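Long-range contact in trehalose monomycolate exporter MmpL3 (Mycobacterium tuberculosis, PDB 7NVH), which exports trehalose monomycolate, a mycolic acid ester of trehalose, and belongs to the RND permease superfamily of membrane transporters: residues Y252-E263 / V274-V285. Sequence-based numbering, arbitrary orientation.
Sequences YGLFIVSRFREE and VRRTVITAGRTV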
loop_
_atom_site.group_PDB
_atom_site.type_symbol
_atom_site.label_atom_id
_atom_site.label_comp_id
_atom_site.label_asym_id
_atom_site.label_seq_id
_atom_site.Cartn_x
_atom_site.Cartn_y
_atom_site.Cartn_z
ATOM N N TYR A 252 -20.511 -1.378 -2.847
ATOM C CA TYR A 252 -21.508 -2.109 -2.074
ATOM C C TYR A 252 -22.810 -1.325 -1.996
ATOM O O TYR A 252 -23.901 -1.890 -2.159
ATOM C CB TYR A 252 -20.969 -2.396 -0.674
ATOM C CG TYR A 252 -19.773 -3.321 -0.647
ATOM C CD1 TYR A 252 -19.384 -4.021 -1.779
ATOM C CD2 TYR A 252 -19.024 -3.482 0.508
ATOM C CE1 TYR A 252 -18.293 -4.860 -1.757
ATOM C CE2 TYR A 252 -17.931 -4.320 0.538
ATOM C CZ TYR A 252 -17.571 -5.006 -0.597
ATOM O OH TYR A 252 -16.481 -5.842 -0.575
ATOM N N GLY A 253 -22.711 -0.017 -1.757
ATOM C CA GLY A 253 -23.897 0.818 -1.771
ATOM C C GLY A 253 -24.563 0.846 -3.129
ATOM O O GLY A 253 -25.790 0.813 -3.226
ATOM N N LEU A 254 -23.766 0.902 -4.196
ATOM C CA LEU A 254 -24.312 0.828 -5.547
ATOM C C LEU A 254 -25.147 -0.426 -5.730
ATOM O O LEU A 254 -26.307 -0.359 -6.151
ATOM C CB LEU A 254 -23.174 0.858 -6.564
ATOM C CG LEU A 254 -23.507 1.239 -8.004
ATOM C CD1 LEU A 254 -24.028 2.649 -8.096
ATOM C CD2 LEU A 254 -22.277 1.068 -8.871
ATOM N N PHE A 255 -24.573 -1.584 -5.407
ATOM C CA PHE A 255 -25.280 -2.840 -5.625
ATOM C C PHE A 255 -26.543 -2.922 -4.780
ATOM O O PHE A 255 -27.604 -3.313 -5.279
ATOM C CB PHE A 255 -24.361 -4.026 -5.344
ATOM C CG PHE A 255 -23.442 -4.356 -6.481
ATOM C CD1 PHE A 255 -23.830 -5.255 -7.458
ATOM C CD2 PHE A 255 -22.199 -3.761 -6.583
ATOM C CE1 PHE A 255 -22.992 -5.558 -8.509
ATOM C CE2 PHE A 255 -21.358 -4.058 -7.632
ATOM C CZ PHE A 255 -21.753 -4.958 -8.597
ATOM N N ILE A 256 -26.461 -2.531 -3.509
ATOM C CA ILE A 256 -27.621 -2.684 -2.635
ATOM C C ILE A 256 -28.725 -1.700 -3.010
ATOM O O ILE A 256 -29.908 -2.061 -3.037
ATOM C CB ILE A 256 -27.197 -2.556 -1.164
ATOM C CG1 ILE A 256 -26.396 -3.793 -0.770
ATOM C CG2 ILE A 256 -28.408 -2.407 -0.268
ATOM C CD1 ILE A 256 -25.799 -3.727 0.591
ATOM N N VAL A 257 -28.369 -0.451 -3.315
ATOM C CA VAL A 257 -29.374 0.528 -3.713
ATOM C C VAL A 257 -30.014 0.130 -5.035
ATOM O O VAL A 257 -31.232 0.255 -5.211
ATOM C CB VAL A 257 -28.750 1.933 -3.781
ATOM C CG1 VAL A 257 -29.680 2.894 -4.494
ATOM C CG2 VAL A 257 -28.439 2.439 -2.388
ATOM N N SER A 258 -29.212 -0.352 -5.988
ATOM C CA SER A 258 -29.767 -0.790 -7.259
ATOM C C SER A 258 -30.703 -1.973 -7.070
ATOM O O SER A 258 -31.759 -2.044 -7.705
ATOM C CB SER A 258 -28.642 -1.148 -8.225
ATOM O OG SER A 258 -28.087 -2.409 -7.907
ATOM N N ARG A 259 -30.335 -2.915 -6.199
ATOM C CA ARG A 259 -31.210 -4.052 -5.940
ATOM C C ARG A 259 -32.511 -3.607 -5.289
ATOM O O ARG A 259 -33.583 -4.130 -5.609
ATOM C CB ARG A 259 -30.493 -5.077 -5.066
ATOM C CG ARG A 259 -31.184 -6.419 -5.015
ATOM C CD ARG A 259 -31.307 -7.011 -6.402
ATOM N NE ARG A 259 -32.475 -7.876 -6.520
ATOM C CZ ARG A 259 -32.423 -9.203 -6.497
ATOM N NH1 ARG A 259 -31.258 -9.817 -6.367
ATOM N NH2 ARG A 259 -33.535 -9.913 -6.609
ATOM N N PHE A 260 -32.438 -2.647 -4.366
ATOM C CA PHE A 260 -33.655 -2.136 -3.744
ATOM C C PHE A 260 -34.557 -1.463 -4.769
ATOM O O PHE A 260 -35.777 -1.664 -4.760
ATOM C CB PHE A 260 -33.308 -1.164 -2.620
ATOM C CG PHE A 260 -34.506 -0.565 -1.948
ATOM C CD1 PHE A 260 -35.178 -1.256 -0.961
ATOM C CD2 PHE A 260 -34.959 0.692 -2.299
ATOM C CE1 PHE A 260 -36.277 -0.708 -0.342
ATOM C CE2 PHE A 260 -36.059 1.243 -1.682
ATOM C CZ PHE A 260 -36.717 0.541 -0.703
ATOM N N ARG A 261 -33.977 -0.656 -5.659
ATOM C CA ARG A 261 -34.782 -0.007 -6.688
ATOM C C ARG A 261 -35.356 -1.020 -7.667
ATOM O O ARG A 261 -36.447 -0.811 -8.207
ATOM C CB ARG A 261 -33.951 1.037 -7.430
ATOM C CG ARG A 261 -33.450 2.162 -6.552
ATOM C CD ARG A 261 -32.684 3.187 -7.359
ATOM N NE ARG A 261 -33.567 4.003 -8.185
ATOM C CZ ARG A 261 -33.565 3.996 -9.512
ATOM N NH1 ARG A 261 -32.721 3.212 -10.171
ATOM N NH2 ARG A 261 -34.403 4.772 -10.182
ATOM N N GLU A 262 -34.630 -2.109 -7.917
ATOM C CA GLU A 262 -35.146 -3.185 -8.753
ATOM C C GLU A 262 -36.334 -3.872 -8.095
ATOM O O GLU A 262 -37.333 -4.170 -8.759
ATOM C CB GLU A 262 -34.034 -4.192 -9.033
ATOM C CG GLU A 262 -34.276 -5.104 -10.214
ATOM C CD GLU A 262 -33.091 -6.010 -10.488
ATOM O OE1 GLU A 262 -33.308 -7.182 -10.860
ATOM O OE2 GLU A 262 -31.942 -5.549 -10.328
ATOM N N GLU A 263 -36.242 -4.136 -6.790
ATOM C CA GLU A 263 -37.332 -4.806 -6.090
ATOM C C GLU A 263 -38.545 -3.900 -5.937
ATOM O O GLU A 263 -39.680 -4.387 -5.935
ATOM C CB GLU A 263 -36.866 -5.297 -4.721
ATOM C CG GLU A 263 -35.736 -6.306 -4.774
ATOM C CD GLU A 263 -36.118 -7.572 -5.510
ATOM O OE1 GLU A 263 -37.173 -8.156 -5.185
ATOM O OE2 GLU A 263 -35.363 -7.990 -6.413
ATOM N N VAL A 274 -37.129 -4.390 1.225
ATOM C CA VAL A 274 -35.954 -4.377 2.091
ATOM C C VAL A 274 -35.514 -5.797 2.419
ATOM O O VAL A 274 -34.322 -6.116 2.376
ATOM C CB VAL A 274 -36.234 -3.560 3.364
ATOM C CG1 VAL A 274 -35.135 -3.778 4.384
ATOM C CG2 VAL A 274 -36.345 -2.087 3.026
ATOM N N ARG A 275 -36.466 -6.675 2.739
ATOM C CA ARG A 275 -36.109 -8.051 3.065
ATOM C C ARG A 275 -35.434 -8.738 1.885
ATOM O O ARG A 275 -34.408 -9.407 2.046
ATOM C CB ARG A 275 -37.349 -8.830 3.501
ATOM C CG ARG A 275 -37.028 -10.067 4.315
ATOM C CD ARG A 275 -38.132 -11.099 4.226
ATOM N NE ARG A 275 -39.420 -10.557 4.639
ATOM C CZ ARG A 275 -40.537 -10.673 3.931
ATOM N NH1 ARG A 275 -40.522 -11.314 2.772
ATOM N NH2 ARG A 275 -41.668 -10.149 4.383
ATOM N N ARG A 276 -35.989 -8.572 0.684
ATOM C CA ARG A 276 -35.433 -9.245 -0.485
ATOM C C ARG A 276 -34.078 -8.667 -0.871
ATOM O O ARG A 276 -33.151 -9.417 -1.214
ATOM C CB ARG A 276 -36.412 -9.158 -1.650
ATOM C CG ARG A 276 -37.685 -9.949 -1.430
ATOM C CD ARG A 276 -38.670 -9.724 -2.554
ATOM N NE ARG A 276 -38.116 -10.120 -3.843
ATOM C CZ ARG A 276 -38.275 -11.323 -4.382
ATOM N NH1 ARG A 276 -38.974 -12.250 -3.744
ATOM N NH2 ARG A 276 -37.734 -11.598 -5.560
ATOM N N THR A 277 -33.934 -7.338 -0.825
ATOM C CA THR A 277 -32.642 -6.756 -1.150
ATOM C C THR A 277 -31.590 -7.156 -0.129
ATOM O O THR A 277 -30.440 -7.387 -0.504
ATOM C CB THR A 277 -32.728 -5.233 -1.279
ATOM O OG1 THR A 277 -31.490 -4.735 -1.800
ATOM C CG2 THR A 277 -32.981 -4.569 0.051
ATOM N N VAL A 278 -31.961 -7.303 1.146
ATOM C CA VAL A 278 -31.020 -7.872 2.104
ATOM C C VAL A 278 -30.635 -9.276 1.667
ATOM O O VAL A 278 -29.492 -9.518 1.268
ATOM C CB VAL A 278 -31.608 -7.861 3.525
ATOM C CG1 VAL A 278 -30.781 -8.745 4.437
ATOM C CG2 VAL A 278 -31.641 -6.447 4.065
ATOM N N ILE A 279 -31.618 -10.178 1.618
ATOM C CA ILE A 279 -31.432 -11.592 1.301
ATOM C C ILE A 279 -30.474 -11.789 0.135
ATOM O O ILE A 279 -29.600 -12.661 0.183
ATOM C CB ILE A 279 -32.786 -12.261 1.003
ATOM C CG1 ILE A 279 -33.572 -12.473 2.293
ATOM C CG2 ILE A 279 -32.590 -13.582 0.292
ATOM C CD1 ILE A 279 -34.905 -13.139 2.080
ATOM N N THR A 280 -30.614 -10.984 -0.918
ATOM C CA THR A 280 -29.746 -11.183 -2.078
ATOM C C THR A 280 -28.501 -10.295 -2.052
ATOM O O THR A 280 -27.370 -10.794 -1.968
ATOM C CB THR A 280 -30.536 -10.936 -3.364
ATOM O OG1 THR A 280 -30.702 -9.528 -3.560
ATOM C CG2 THR A 280 -31.895 -11.590 -3.281
ATOM N N ALA A 281 -28.693 -8.976 -2.111
ATOM C CA ALA A 281 -27.561 -8.080 -2.297
ATOM C C ALA A 281 -26.706 -7.990 -1.041
ATOM O O ALA A 281 -25.479 -7.910 -1.136
ATOM C CB ALA A 281 -28.052 -6.696 -2.712
ATOM N N GLY A 282 -27.322 -7.966 0.142
ATOM C CA GLY A 282 -26.533 -7.911 1.357
ATOM C C GLY A 282 -25.731 -9.179 1.564
ATOM O O GLY A 282 -24.603 -9.136 2.056
ATOM N N ARG A 283 -26.298 -10.324 1.184
ATOM C CA ARG A 283 -25.545 -11.571 1.223
ATOM C C ARG A 283 -24.352 -11.520 0.280
ATOM O O ARG A 283 -23.237 -11.913 0.650
ATOM C CB ARG A 283 -26.461 -12.738 0.866
ATOM C CG ARG A 283 -25.815 -14.097 0.969
ATOM C CD ARG A 283 -26.773 -15.179 0.515
ATOM N NE ARG A 283 -26.223 -16.515 0.710
ATOM C CZ ARG A 283 -25.348 -17.086 -0.108
ATOM N NH1 ARG A 283 -24.922 -16.436 -1.181
ATOM N NH2 ARG A 283 -24.901 -18.306 0.145
ATOM N N THR A 284 -24.563 -11.024 -0.941
ATOM C CA THR A 284 -23.456 -10.908 -1.885
ATOM C C THR A 284 -22.382 -9.959 -1.366
ATOM O O THR A 284 -21.182 -10.238 -1.483
ATOM C CB THR A 284 -23.974 -10.441 -3.242
ATOM O OG1 THR A 284 -24.923 -11.391 -3.742
ATOM C CG2 THR A 284 -22.835 -10.315 -4.229
ATOM N N VAL A 285 -22.794 -8.834 -0.781
ATOM C CA VAL A 285 -21.850 -7.860 -0.246
ATOM C C VAL A 285 -21.066 -8.450 0.920
ATOM O O VAL A 285 -19.849 -8.259 1.027
ATOM C CB VAL A 285 -22.597 -6.577 0.162
ATOM C CG1 VAL A 285 -21.731 -5.717 1.055
ATOM C CG2 VAL A 285 -23.024 -5.805 -1.071
#
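I256, A281 and V285 meet where two consecutive helices of the RND-type transmembrane domain pack as a helical hairpin, their axes 8.9 Å apart at closest approach and their N-to-C directions 137° apart. The register runs Y252 to V285, I256 to A281 and F260 to T277, and the hairpin is a worked example of knobs-into-holes packing, with A281 and G282 forming part of the hole. I256 is the knob, seated among T277, A281, G282 and V285. Its CG1 is anti to the carbonyl carbon and the chain beyond is extended, which carries CD1 to V285: I256 CG1 lies 3.9 Å from A281 CB and I256 CD1 3.8 Å from V285 CG2. The other methyl of V285, CG1, rests over one face of the Y252 ring, 3.8 Å from the centroid, a CH-pi contact; the hydroxyl of that tyrosine bonds to D640 on helix 624-654. T277, one wall of the hole, also makes a weak hydrogen bond from OG1 to I256 O. Further along, T277 CG2 lies at the edge of the F260 ring, whose CE1 approaches V274 CG2 at 3.6 Å. Toward the connecting turn apolar packing gives way to a salt-bridge network. E263 is held by an arginine of its own helix, R259, which grips OE2 side-on with NE and NH2, in its own guanidinium plane, while R259 NH2 also pairs with E651. A salt bridge to R276 spans the helices: R276 NE donates to E263 OE1 at 2.6 Å, with an N-H...O angle of 162°, arriving from above the carboxylate plane.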